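Local coordinates for diacylglycerol lipase (Aspergillus oryzae, PDB 5XK2), which hydrolyses mono- and diacylglycerols, probably by the serine-nucleophile mechanism of alpha/beta-hydrolase lipases, at residues 152-157 / 179-184; 158-163 / 173-178; 201-206 / 225-230; 217-222 / 245-250. One frame throughout, in Å; residues are numbered along the deposited sequence.

Interactions 1 and 2 lie nearest each other, with centres about 9 Å apart, because both use helix 154-168: interaction 2 packs its body on strand 173-178, and interaction 1 packs its first turn on the loop that follows that strand. The segments of interaction 2 fall between those of interaction 1 in sequence. Interaction 3 comes later and extends the same central sheet; its centre is about 14 Å from that of interaction 1. Its segments alternate along the chain with those of interaction 4, which joins the loop between strands 198-203 and 224-227 to the loop after strand 240-243. S153 in interaction 1 and D206 in interaction 3 are probable members of one catalytic triad, completed by H268.

Interaction 1. Residues 152-157 / 179-184; sequences HSLGAA and AAPRVA
The probable nucleophile elbow of this alpha/beta-hydrolase lipase lies in 152-157, where S153 and the first turn of helix 154-168 pack on A179, A180, P181 and V183. S153 has phi 61° and psi -136°, the strained backbone expected where the strand turns sharply into the helix. No hydrogen bond crosses between the segments. Instead, S153 CA makes a CH...O contact with A179 O at 3.5 Å, and S153 O lies 3.3 Å from P181 CD. At the strand end, the H152 ring is approached obliquely by the methyl of A179, with CD2 3.7 Å from A179 CB. The ring's hydrogen bonds lie outside the two segments, between ND1 and Y29 OH and from NE2 to H268 O. On the helix, methyl meets methyl where A156 CB comes 3.6 Å from A180 CB. At the next residue, A157 CB touches both V183 CG1, at 3.5 Å, and P181 CD, at 3.9 Å. L154 crosses P181 at about a right angle, its CD1 reaching P181 CG at 4.1 Å. S153 OG bonds to H268 NE2, consistent with a Ser-His-Asp triad that D206 would complete. F120 of helix 118-138 packs against L154, A157, P181 and V183, W97 of helix 94-98 touches L154 and P181, and a backbone bond between S153 and Y178 ties the elbow to strand 173-178.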
loop_
_atom_site.group_PDB
_atom_site.type_symbol
_atom_site.label_atom_id
_atom_site.label_comp_id
_atom_site.label_asym_id
_atom_site.label_seq_id
_atom_site.Cartn_x
_atom_site.Cartn_y
_atom_site.Cartn_z
ATOM N N HIS A 152 -10.438 3.032 12.362
ATOM C CA HIS A 152 -10.305 3.653 11.050
ATOM C C HIS A 152 -9.696 2.624 10.101
ATOM O O HIS A 152 -8.907 1.777 10.547
ATOM C CB HIS A 152 -9.430 4.932 11.148
ATOM C CG HIS A 152 -8.995 5.480 9.822
ATOM N ND1 HIS A 152 -7.725 5.287 9.320
ATOM C CD2 HIS A 152 -9.665 6.193 8.883
ATOM C CE1 HIS A 152 -7.633 5.859 8.131
ATOM N NE2 HIS A 152 -8.799 6.404 7.837
ATOM N N SER A 153 -10.046 2.697 8.813
ATOM C CA SER A 153 -9.425 1.844 7.797
ATOM C C SER A 153 -9.692 0.367 8.127
ATOM O O SER A 153 -10.810 -0.001 8.497
ATOM C CB SER A 153 -7.909 2.145 7.715
ATOM O OG SER A 153 -7.270 1.462 6.642
ATOM N N LEU A 154 -8.675 -0.485 8.020
ATOM C CA LEU A 154 -8.908 -1.911 8.297
ATOM C C LEU A 154 -9.331 -2.117 9.758
ATOM O O LEU A 154 -10.088 -3.033 10.064
ATOM C CB LEU A 154 -7.653 -2.738 7.973
ATOM C CG LEU A 154 -7.505 -3.169 6.505
ATOM C CD1 LEU A 154 -7.602 -2.019 5.529
ATOM C CD2 LEU A 154 -6.194 -3.949 6.298
ATOM N N GLY A 155 -8.848 -1.263 10.657
ATOM C CA GLY A 155 -9.304 -1.289 12.038
ATOM C C GLY A 155 -10.802 -1.053 12.174
ATOM O O GLY A 155 -11.427 -1.596 13.076
ATOM N N ALA A 156 -11.369 -0.229 11.298
ATOM C CA ALA A 156 -12.818 0.009 11.294
ATOM C C ALA A 156 -13.583 -1.247 10.872
ATOM O O ALA A 156 -14.711 -1.458 11.306
ATOM C CB ALA A 156 -13.162 1.159 10.365
ATOM N N ALA A 157 -12.978 -2.059 10.014
ATOM C CA ALA A 157 -13.592 -3.335 9.644
ATOM C C ALA A 157 -13.638 -4.272 10.853
ATOM O O ALA A 157 -14.660 -4.898 11.154
ATOM C CB ALA A 157 -12.821 -3.965 8.501
ATOM N N ALA A 179 -14.027 4.883 7.382
ATOM C CA ALA A 179 -13.300 4.399 6.200
ATOM C C ALA A 179 -13.229 2.880 6.149
ATOM O O ALA A 179 -12.243 2.315 5.697
ATOM C CB ALA A 179 -11.861 4.980 6.153
ATOM N N ALA A 180 -14.284 2.217 6.602
ATOM C CA ALA A 180 -14.257 0.765 6.703
ATOM C C ALA A 180 -14.429 0.072 5.362
ATOM O O ALA A 180 -15.320 0.427 4.578
ATOM C CB ALA A 180 -15.367 0.285 7.651
ATOM N N PRO A 181 -13.616 -0.952 5.123
ATOM C CA PRO A 181 -13.929 -1.999 4.143
ATOM C C PRO A 181 -15.262 -2.677 4.456
ATOM O O PRO A 181 -15.727 -2.620 5.591
ATOM C CB PRO A 181 -12.800 -3.018 4.330
ATOM C CG PRO A 181 -11.681 -2.269 5.010
ATOM C CD PRO A 181 -12.344 -1.188 5.838
ATOM N N ARG A 182 -15.843 -3.350 3.465
ATOM C CA ARG A 182 -16.961 -4.272 3.724
ATOM C C ARG A 182 -16.488 -5.456 4.581
ATOM O O ARG A 182 -15.311 -5.856 4.494
ATOM C CB ARG A 182 -17.544 -4.787 2.417
ATOM C CG ARG A 182 -18.144 -3.694 1.557
ATOM C CD ARG A 182 -18.835 -4.279 0.336
ATOM N NE ARG A 182 -19.447 -3.214 -0.470
ATOM C CZ ARG A 182 -18.916 -2.693 -1.572
ATOM N NH1 ARG A 182 -17.746 -3.136 -2.041
ATOM N NH2 ARG A 182 -19.572 -1.722 -2.222
ATOM N N VAL A 183 -17.345 -5.897 5.503
ATOM C CA VAL A 183 -17.075 -7.098 6.297
ATOM C C VAL A 183 -18.050 -8.254 6.184
ATOM O O VAL A 183 -17.780 -9.330 6.698
ATOM C CB VAL A 183 -16.955 -6.734 7.775
ATOM C CG1 VAL A 183 -15.835 -5.700 7.941
ATOM C CG2 VAL A 183 -18.275 -6.160 8.317
ATOM N N ALA A 184 -19.186 -8.033 5.538
ATOM C CA ALA A 184 -20.346 -8.898 5.732
ATOM C C ALA A 184 -21.009 -9.282 4.420
ATOM O O ALA A 184 -21.009 -8.508 3.473
ATOM C CB ALA A 184 -21.376 -8.189 6.638
#

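Interaction 2. Residues 158-163 / 173-178; sequences IASLAA and AILYAY
L175 is the main bump of this helix-on-strand contact: its side chain projects from strand 173-178 into a hollow formed by A159, S160 and A163 of the helix. CG is anti to the backbone N (chi1 172°), and chi2 of 64° sets the two methyls, which reach the helix backbone itself. L175 CD1 lies 3.5 Å from A159 O and also touches the A159 methyl, while L175 CD2 rests 3.8 Å from S160 CA. The base of the same side chain meets the next turn, L175 CB being 4.0 Å from A163 CB. Small residues flank L175 on the strand. A173 CB lies 4.1 Å from A163 CA, and A177 CB packs 3.8 Å from S160 OG, a hydroxyl already bonded to A156 O within the helix. Alanines and a serine on the helix surface leave little bulk between the two elements, whose segment axes approach to 8.1 Å and run nearly antiparallel, at 165°. The pair is the helix and second strand of the beta-alpha-beta unit 146-152, 154-168, 173-178. V149 of strand 146-152 touches both A159 and A173, helix 118-138 packs on I158, L161 and A162, and helix 14-27 covers Y176 and Y178 on the other face of the sheet.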
loop_
_atom_site.group_PDB
_atom_site.type_symbol
_atom_site.label_atom_id
_atom_site.label_comp_id
_atom_site.label_asym_id
_atom_site.label_seq_id
_atom_site.Cartn_x
_atom_site.Cartn_y
_atom_site.Cartn_z
ATOM N N ILE A 158 -12.524 -4.364 11.560
ATOM C CA ILE A 158 -12.490 -5.203 12.759
ATOM C C ILE A 158 -13.507 -4.690 13.756
ATOM O O ILE A 158 -14.268 -5.473 14.329
ATOM C CB ILE A 158 -11.068 -5.238 13.374
ATOM C CG1 ILE A 158 -10.098 -5.855 12.359
ATOM C CG2 ILE A 158 -11.069 -6.029 14.690
ATOM C CD1 ILE A 158 -8.618 -5.655 12.703
ATOM N N ALA A 159 -13.567 -3.369 13.923
ATOM C CA ALA A 159 -14.534 -2.789 14.843
ATOM C C ALA A 159 -15.963 -3.164 14.474
ATOM O O ALA A 159 -16.779 -3.397 15.364
ATOM C CB ALA A 159 -14.390 -1.267 14.880
ATOM N N SER A 160 -16.269 -3.179 13.173
ATOM C CA SER A 160 -17.623 -3.506 12.701
ATOM C C SER A 160 -18.064 -4.895 13.189
ATOM O O SER A 160 -19.178 -5.064 13.711
ATOM C CB SER A 160 -17.691 -3.456 11.166
ATOM O OG SER A 160 -17.441 -2.137 10.710
ATOM N N LEU A 161 -17.176 -5.873 13.016
ATOM C CA LEU A 161 -17.502 -7.238 13.421
ATOM C C LEU A 161 -17.477 -7.384 14.945
ATOM O O LEU A 161 -18.287 -8.110 15.506
ATOM C CB LEU A 161 -16.546 -8.232 12.775
ATOM C CG LEU A 161 -16.645 -8.329 11.252
ATOM C CD1 LEU A 161 -15.531 -9.229 10.731
ATOM C CD2 LEU A 161 -18.022 -8.878 10.815
ATOM N N ALA A 162 -16.549 -6.705 15.615
ATOM C CA ALA A 162 -16.520 -6.725 17.078
ATOM C C ALA A 162 -17.817 -6.174 17.663
ATOM O O ALA A 162 -18.388 -6.760 18.577
ATOM C CB ALA A 162 -15.320 -5.924 17.613
ATOM N N ALA A 163 -18.275 -5.032 17.154
ATOM C CA ALA A 163 -19.520 -4.456 17.645
ATOM C C ALA A 163 -20.689 -5.431 17.449
ATOM O O ALA A 163 -21.508 -5.607 18.343
ATOM C CB ALA A 163 -19.822 -3.111 16.929
ATOM N N ALA A 173 -23.090 -1.995 22.139
ATOM C CA ALA A 173 -21.941 -1.334 21.504
ATOM C C ALA A 173 -22.403 -0.290 20.496
ATOM O O ALA A 173 -23.326 -0.544 19.720
ATOM C CB ALA A 173 -21.055 -2.350 20.832
ATOM N N ILE A 174 -21.781 0.886 20.548
ATOM C CA ILE A 174 -21.999 1.943 19.570
ATOM C C ILE A 174 -20.812 1.913 18.619
ATOM O O ILE A 174 -19.651 2.008 19.062
ATOM C CB ILE A 174 -22.071 3.343 20.223
ATOM C CG1 ILE A 174 -22.954 3.361 21.481
ATOM C CG2 ILE A 174 -22.493 4.395 19.191
ATOM C CD1 ILE A 174 -24.380 2.931 21.242
ATOM N N LEU A 175 -21.083 1.788 17.326
ATOM C CA LEU A 175 -20.007 1.579 16.351
ATOM C C LEU A 175 -19.648 2.850 15.601
ATOM O O LEU A 175 -20.509 3.453 14.975
ATOM C CB LEU A 175 -20.430 0.503 15.342
ATOM C CG LEU A 175 -19.495 0.291 14.142
ATOM C CD1 LEU A 175 -18.091 -0.221 14.568
ATOM C CD2 LEU A 175 -20.138 -0.681 13.126
ATOM N N TYR A 176 -18.380 3.256 15.656
ATOM C CA TYR A 176 -17.900 4.303 14.753
ATOM C C TYR A 176 -16.853 3.687 13.850
ATOM O O TYR A 176 -15.748 3.366 14.295
ATOM C CB TYR A 176 -17.331 5.511 15.521
ATOM C CG TYR A 176 -18.356 6.229 16.380
ATOM C CD1 TYR A 176 -18.720 5.722 17.630
ATOM C CD2 TYR A 176 -18.998 7.369 15.922
ATOM C CE1 TYR A 176 -19.676 6.373 18.423
ATOM C CE2 TYR A 176 -19.953 8.013 16.692
ATOM C CZ TYR A 176 -20.272 7.521 17.943
ATOM O OH TYR A 176 -21.218 8.164 18.707
ATOM N N ALA A 177 -17.208 3.501 12.583
ATOM C CA ALA A 177 -16.330 2.804 11.649
ATOM C C ALA A 177 -15.915 3.748 10.538
ATOM O O ALA A 177 -16.595 3.869 9.529
ATOM C CB ALA A 177 -17.052 1.588 11.084
ATOM N N TYR A 178 -14.739 4.337 10.687
ATOM C CA TYR A 178 -14.311 5.378 9.750
ATOM C C TYR A 178 -13.547 4.729 8.617
ATOM O O TYR A 178 -12.538 4.096 8.864
ATOM C CB TYR A 178 -13.427 6.405 10.468
ATOM C CG TYR A 178 -14.132 7.153 11.577
ATOM C CD1 TYR A 178 -14.842 8.327 11.300
ATOM C CD2 TYR A 178 -14.085 6.697 12.901
ATOM C CE1 TYR A 178 -15.508 9.028 12.312
ATOM C CE2 TYR A 178 -14.729 7.394 13.918
ATOM C CZ TYR A 178 -15.445 8.552 13.617
ATOM O OH TYR A 178 -16.082 9.232 14.640
#

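Interaction 3. Residues 201-206 / 225-230; sequences FTHNDD and YYITAP
F201, T202 and H203 pair in parallel with Y225, Y226 and I227, through bonds T202 N to Y225 O (3.0 Å), I227 N to T202 O (2.8 Å) and N204 N to I227 O (2.9 Å). F201, H203, Y225 and I227 project to one face of the sheet, T202 and Y226 to the other. On the first face, the F201 ring is met obliquely by the base of the tyrosine, with CD2 3.5 Å from Y225 CB. The two ring planes lie at 38°, and F201 also stacks on Y178 of strand 173-178. I227 CD1 joins this apolar cluster beside F201. On the second face, T202 OG1 lies at the edge of the Y226 ring, 3.3 Å from CD1, while its own hydrogen bond goes to E224 OE2. N204 O lies in the plane of that same tyrosine edge, near CE1. The strands are neighbours in the central sheet of the alpha/beta-hydrolase fold, and at the end of strand 198-203 a type II' turn from H203 to D206, closed by D206 N to H203 O, presents the probable triad acid: D206 OD2 bonds to H268 ND1. From the last strand position H203 reaches across to the residues after strand 224-227, with CG anti to the backbone N (chi1 -180°), and NE2 donates to A229 O at 2.7 Å in the ring plane, at 163°. As H203 ND1 is also hydrogen-bonded to a carbonyl, S267 O, both ring nitrogens have acceptor partners, which would probably stabilise the doubly protonated ring. N204 ND2 adds a weak bond to A229 O, 3.2 Å long, and a weak one to a water that donates to T228 O.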
loop_
_atom_site.group_PDB
_atom_site.type_symbol
_atom_site.label_atom_id
_atom_site.label_comp_id
_atom_site.label_asym_id
_atom_site.label_seq_id
_atom_site.Cartn_x
_atom_site.Cartn_y
_atom_site.Cartn_z
ATOM N N PHE A 201 -18.470 5.557 8.042
ATOM C CA PHE A 201 -18.119 6.721 7.223
ATOM C C PHE A 201 -17.358 6.368 5.974
ATOM O O PHE A 201 -16.562 5.436 5.950
ATOM C CB PHE A 201 -17.278 7.704 8.048
ATOM C CG PHE A 201 -18.005 8.228 9.246
ATOM C CD1 PHE A 201 -18.008 7.509 10.425
ATOM C CD2 PHE A 201 -18.698 9.422 9.182
ATOM C CE1 PHE A 201 -18.685 7.980 11.550
ATOM C CE2 PHE A 201 -19.393 9.895 10.281
ATOM C CZ PHE A 201 -19.389 9.167 11.473
ATOM N N THR A 202 -17.596 7.155 4.930
ATOM C CA THR A 202 -16.774 7.130 3.728
ATOM C C THR A 202 -16.387 8.555 3.370
ATOM O O THR A 202 -17.010 9.519 3.831
ATOM C CB THR A 202 -17.514 6.556 2.534
ATOM O OG1 THR A 202 -18.665 7.384 2.290
ATOM C CG2 THR A 202 -17.955 5.091 2.796
ATOM N N HIS A 203 -15.361 8.696 2.549
ATOM C CA HIS A 203 -14.902 10.036 2.200
ATOM C C HIS A 203 -14.617 10.112 0.724
ATOM O O HIS A 203 -13.675 9.470 0.254
ATOM C CB HIS A 203 -13.642 10.386 2.998
ATOM C CG HIS A 203 -13.113 11.760 2.701
ATOM N ND1 HIS A 203 -11.774 12.013 2.506
ATOM C CD2 HIS A 203 -13.751 12.949 2.545
ATOM C CE1 HIS A 203 -11.598 13.304 2.266
ATOM N NE2 HIS A 203 -12.779 13.894 2.278
ATOM N N ASN A 204 -15.409 10.913 0.010
ATOM C CA ASN A 204 -15.215 11.098 -1.433
ATOM C C ASN A 204 -14.966 9.763 -2.131
ATOM O O ASN A 204 -15.766 8.826 -1.980
ATOM C CB ASN A 204 -14.082 12.109 -1.689
ATOM C CG ASN A 204 -14.499 13.524 -1.311
ATOM O OD1 ASN A 204 -15.672 13.876 -1.439
ATOM N ND2 ASN A 204 -13.544 14.332 -0.849
ATOM N N ASP A 205 -13.876 9.684 -2.891
ATOM C CA ASP A 205 -13.549 8.524 -3.727
ATOM C C ASP A 205 -12.603 7.533 -3.044
ATOM O O ASP A 205 -11.865 6.812 -3.714
ATOM C CB ASP A 205 -13.001 8.955 -5.099
ATOM C CG ASP A 205 -11.794 9.863 -5.016
ATOM O OD1 ASP A 205 -11.414 10.296 -3.910
ATOM O OD2 ASP A 205 -11.234 10.163 -6.101
ATOM N N ASP A 206 -12.545 7.559 -1.720
ATOM C CA ASP A 206 -11.683 6.602 -0.991
ATOM C C ASP A 206 -11.863 5.174 -1.548
ATOM O O ASP A 206 -12.973 4.683 -1.650
ATOM C CB ASP A 206 -12.060 6.673 0.495
ATOM C CG ASP A 206 -11.271 5.707 1.368
ATOM O OD1 ASP A 206 -10.378 4.987 0.866
ATOM O OD2 ASP A 206 -11.560 5.700 2.588
ATOM N N TYR A 225 -22.379 7.290 6.045
ATOM C CA TYR A 225 -22.201 8.724 6.257
ATOM C C TYR A 225 -21.120 9.141 5.302
ATOM O O TYR A 225 -19.932 8.940 5.556
ATOM C CB TYR A 225 -21.824 9.024 7.727
ATOM C CG TYR A 225 -22.984 8.787 8.668
ATOM C CD1 TYR A 225 -23.301 7.502 9.120
ATOM C CD2 TYR A 225 -23.794 9.844 9.065
ATOM C CE1 TYR A 225 -24.378 7.291 9.954
ATOM C CE2 TYR A 225 -24.885 9.632 9.896
ATOM C CZ TYR A 225 -25.163 8.349 10.340
ATOM O OH TYR A 225 -26.257 8.123 11.179
ATOM N N TYR A 226 -21.550 9.773 4.208
ATOM C CA TYR A 226 -20.678 10.068 3.074
ATOM C C TYR A 226 -20.165 11.487 3.209
ATOM O O TYR A 226 -20.936 12.450 3.121
ATOM C CB TYR A 226 -21.477 9.878 1.781
ATOM C CG TYR A 226 -20.789 10.215 0.482
ATOM C CD1 TYR A 226 -19.478 9.795 0.211
ATOM C CD2 TYR A 226 -21.483 10.911 -0.503
ATOM C CE1 TYR A 226 -18.882 10.088 -1.017
ATOM C CE2 TYR A 226 -20.903 11.193 -1.718
ATOM C CZ TYR A 226 -19.608 10.786 -1.970
ATOM O OH TYR A 226 -19.068 11.088 -3.203
ATOM N N ILE A 227 -18.864 11.611 3.455
ATOM C CA ILE A 227 -18.230 12.912 3.664
ATOM C C ILE A 227 -17.693 13.423 2.342
ATOM O O ILE A 227 -16.927 12.731 1.679
ATOM C CB ILE A 227 -17.057 12.834 4.658
ATOM C CG1 ILE A 227 -17.486 12.194 5.977
ATOM C CG2 ILE A 227 -16.442 14.233 4.871
ATOM C CD1 ILE A 227 -16.278 11.693 6.773
ATOM N N THR A 228 -18.158 14.591 1.920
ATOM C CA THR A 228 -17.705 15.195 0.656
ATOM C C THR A 228 -16.812 16.438 0.808
ATOM O O THR A 228 -16.602 17.170 -0.151
ATOM C CB THR A 228 -18.906 15.500 -0.255
ATOM O OG1 THR A 228 -19.912 16.204 0.480
ATOM C CG2 THR A 228 -19.477 14.196 -0.798
ATOM N N ALA A 229 -16.356 16.734 2.015
ATOM C CA ALA A 229 -15.410 17.835 2.201
ATOM C C ALA A 229 -14.045 17.537 1.564
ATOM O O ALA A 229 -13.617 16.386 1.547
ATOM C CB ALA A 229 -15.241 18.101 3.692
ATOM N N PRO A 230 -13.328 18.573 1.092
ATOM C CA PRO A 230 -11.949 18.359 0.644
ATOM C C PRO A 230 -11.041 17.867 1.787
ATOM O O PRO A 230 -11.305 18.131 2.985
ATOM C CB PRO A 230 -11.503 19.754 0.172
ATOM C CG PRO A 230 -12.769 20.486 -0.111
ATOM C CD PRO A 230 -13.756 19.975 0.915
HETATM O O HOH W 1 -14.501 17.262 -1.857
#

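Interaction 4. Residues 217-222 / 245-250; sequences GYVHIS and GYVNFK
Two hydrogen bonds link H220 with Y246 and S222 with G245. H220 N donates to Y246 O at 3.1 Å and 168°, with the donor in the carbonyl plane, so it is well formed. The second is weak: G245 N to S222 OG is equally long, at 3.1 Å, but bent to 134°. With S222 OG anti to the backbone N (chi1 167°), the hydroxyl lies beside G245 N; separately, S222 CB comes within 3.3 Å of G245 O. A further bond within 245-250, K250 N to N248 OD1 at 2.9 Å, closes an Asx turn, and N248 ND2 bonds back to D244 O. Apolar contact is concentrated on V219. Its CB lies 4.2 Å from Y246 CB, and its CG1 meets V247 CG2 at 4.0 Å, the two valines crossing at about a right angle. A polar atom meets a ring where H220 O lies in the plane of the Y246 ring at its edge, 3.5 Å from CD1; this buried oxygen has no hydrogen-bond partner in the model. The contact thus joins the loop between strands 198-203 and 224-227 to the loop after strand 240-243. Helix 186-195 lies alongside, with A189 on V219 and E190 and T193 on Y246, while R200 of strand 198-203 touches H220.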
loop_
_atom_site.group_PDB
_atom_site.type_symbol
_atom_site.label_atom_id
_atom_site.label_comp_id
_atom_site.label_asym_id
_atom_site.label_seq_id
_atom_site.Cartn_x
_atom_site.Cartn_y
_atom_site.Cartn_z
ATOM N N GLY A 217 -19.540 -11.202 -2.962
ATOM C CA GLY A 217 -20.594 -11.550 -2.020
ATOM C C GLY A 217 -20.667 -10.695 -0.770
ATOM O O GLY A 217 -21.230 -11.111 0.243
ATOM N N TYR A 218 -20.089 -9.499 -0.828
ATOM C CA TYR A 218 -20.123 -8.596 0.315
ATOM C C TYR A 218 -21.016 -7.404 0.047
ATOM O O TYR A 218 -21.160 -6.964 -1.102
ATOM C CB TYR A 218 -18.723 -8.085 0.645
ATOM C CG TYR A 218 -17.792 -9.148 1.164
ATOM C CD1 TYR A 218 -17.713 -9.404 2.522
ATOM C CD2 TYR A 218 -16.987 -9.877 0.301
ATOM C CE1 TYR A 218 -16.848 -10.376 3.020
ATOM C CE2 TYR A 218 -16.110 -10.852 0.786
ATOM C CZ TYR A 218 -16.051 -11.081 2.148
ATOM O OH TYR A 218 -15.192 -12.025 2.652
ATOM N N VAL A 219 -21.626 -6.887 1.105
ATOM C CA VAL A 219 -22.358 -5.634 1.020
ATOM C C VAL A 219 -21.943 -4.786 2.217
ATOM O O VAL A 219 -21.111 -5.215 3.003
ATOM C CB VAL A 219 -23.882 -5.861 0.982
ATOM C CG1 VAL A 219 -24.247 -6.688 -0.237
ATOM C CG2 VAL A 219 -24.327 -6.545 2.218
ATOM N N HIS A 220 -22.481 -3.575 2.346
ATOM C CA HIS A 220 -22.109 -2.717 3.482
ATOM C C HIS A 220 -23.211 -2.650 4.520
ATOM O O HIS A 220 -24.404 -2.752 4.204
ATOM C CB HIS A 220 -21.817 -1.270 3.025
ATOM C CG HIS A 220 -20.377 -0.960 2.783
ATOM N ND1 HIS A 220 -19.416 -1.067 3.770
ATOM C CD2 HIS A 220 -19.741 -0.460 1.693
ATOM C CE1 HIS A 220 -18.248 -0.687 3.288
ATOM N NE2 HIS A 220 -18.416 -0.301 2.029
ATOM N N ILE A 221 -22.803 -2.458 5.771
ATOM C CA ILE A 221 -23.690 -2.001 6.817
ATOM C C ILE A 221 -24.259 -0.644 6.425
ATOM O O ILE A 221 -23.554 0.192 5.852
ATOM C CB ILE A 221 -22.924 -1.895 8.151
ATOM C CG1 ILE A 221 -22.441 -3.284 8.564
ATOM C CG2 ILE A 221 -23.767 -1.237 9.239
ATOM C CD1 ILE A 221 -21.202 -3.237 9.493
ATOM N N SER A 222 -25.538 -0.436 6.717
ATOM C CA SER A 222 -26.218 0.813 6.417
ATOM C C SER A 222 -26.562 1.538 7.730
ATOM O O SER A 222 -26.762 0.896 8.759
ATOM C CB SER A 222 -27.484 0.499 5.592
ATOM O OG SER A 222 -28.341 1.622 5.512
ATOM N N GLY A 245 -29.436 1.776 2.669
ATOM C CA GLY A 245 -29.356 0.687 1.688
ATOM C C GLY A 245 -28.071 -0.113 1.818
ATOM O O GLY A 245 -27.065 0.404 2.286
ATOM N N TYR A 246 -28.091 -1.386 1.405
ATOM C CA TYR A 246 -26.921 -2.257 1.583
ATOM C C TYR A 246 -25.893 -2.098 0.455
ATOM O O TYR A 246 -24.688 -2.376 0.604
ATOM C CB TYR A 246 -27.407 -3.696 1.730
ATOM C CG TYR A 246 -28.323 -3.756 2.932
ATOM C CD1 TYR A 246 -27.791 -3.636 4.200
ATOM C CD2 TYR A 246 -29.709 -3.864 2.798
ATOM C CE1 TYR A 246 -28.578 -3.643 5.319
ATOM C CE2 TYR A 246 -30.536 -3.881 3.941
ATOM C CZ TYR A 246 -29.932 -3.776 5.200
ATOM O OH TYR A 246 -30.623 -3.783 6.387
ATOM N N VAL A 247 -26.400 -1.605 -0.662
ATOM C CA VAL A 247 -25.601 -1.188 -1.798
ATOM C C VAL A 247 -26.197 0.139 -2.210
ATOM O O VAL A 247 -27.405 0.224 -2.445
ATOM C CB VAL A 247 -25.647 -2.187 -2.951
ATOM C CG1 VAL A 247 -24.763 -1.694 -4.111
ATOM C CG2 VAL A 247 -25.191 -3.561 -2.459
ATOM N N ASN A 248 -25.390 1.190 -2.239
ATOM C CA ASN A 248 -25.917 2.501 -2.630
ATOM C C ASN A 248 -24.948 3.166 -3.571
ATOM O O ASN A 248 -23.794 3.391 -3.205
ATOM C CB ASN A 248 -26.169 3.383 -1.395
ATOM C CG ASN A 248 -27.003 4.627 -1.714
ATOM O OD1 ASN A 248 -26.702 5.361 -2.647
ATOM N ND2 ASN A 248 -28.048 4.865 -0.930
ATOM N N PHE A 249 -25.387 3.451 -4.790
ATOM C CA PHE A 249 -24.466 3.987 -5.787
ATOM C C PHE A 249 -24.308 5.508 -5.741
ATOM O O PHE A 249 -23.571 6.082 -6.563
ATOM C CB PHE A 249 -24.930 3.573 -7.195
ATOM C CG PHE A 249 -24.983 2.088 -7.403
ATOM C CD1 PHE A 249 -23.914 1.286 -7.034
ATOM C CD2 PHE A 249 -26.105 1.495 -7.945
ATOM C CE1 PHE A 249 -23.958 -0.099 -7.223
ATOM C CE2 PHE A 249 -26.153 0.105 -8.135
ATOM C CZ PHE A 249 -25.077 -0.682 -7.766
ATOM N N LYS A 250 -24.984 6.187 -4.814
ATOM C CA LYS A 250 -24.933 7.659 -4.816
ATOM C C LYS A 250 -23.899 8.237 -3.855
ATOM O O LYS A 250 -23.724 9.444 -3.785
ATOM C CB LYS A 250 -26.320 8.237 -4.491
ATOM C CG LYS A 250 -27.378 7.865 -5.522
ATOM C CD LYS A 250 -27.031 8.410 -6.893
ATOM C CE LYS A 250 -28.075 7.928 -7.925
ATOM N NZ LYS A 250 -28.078 8.759 -9.153
#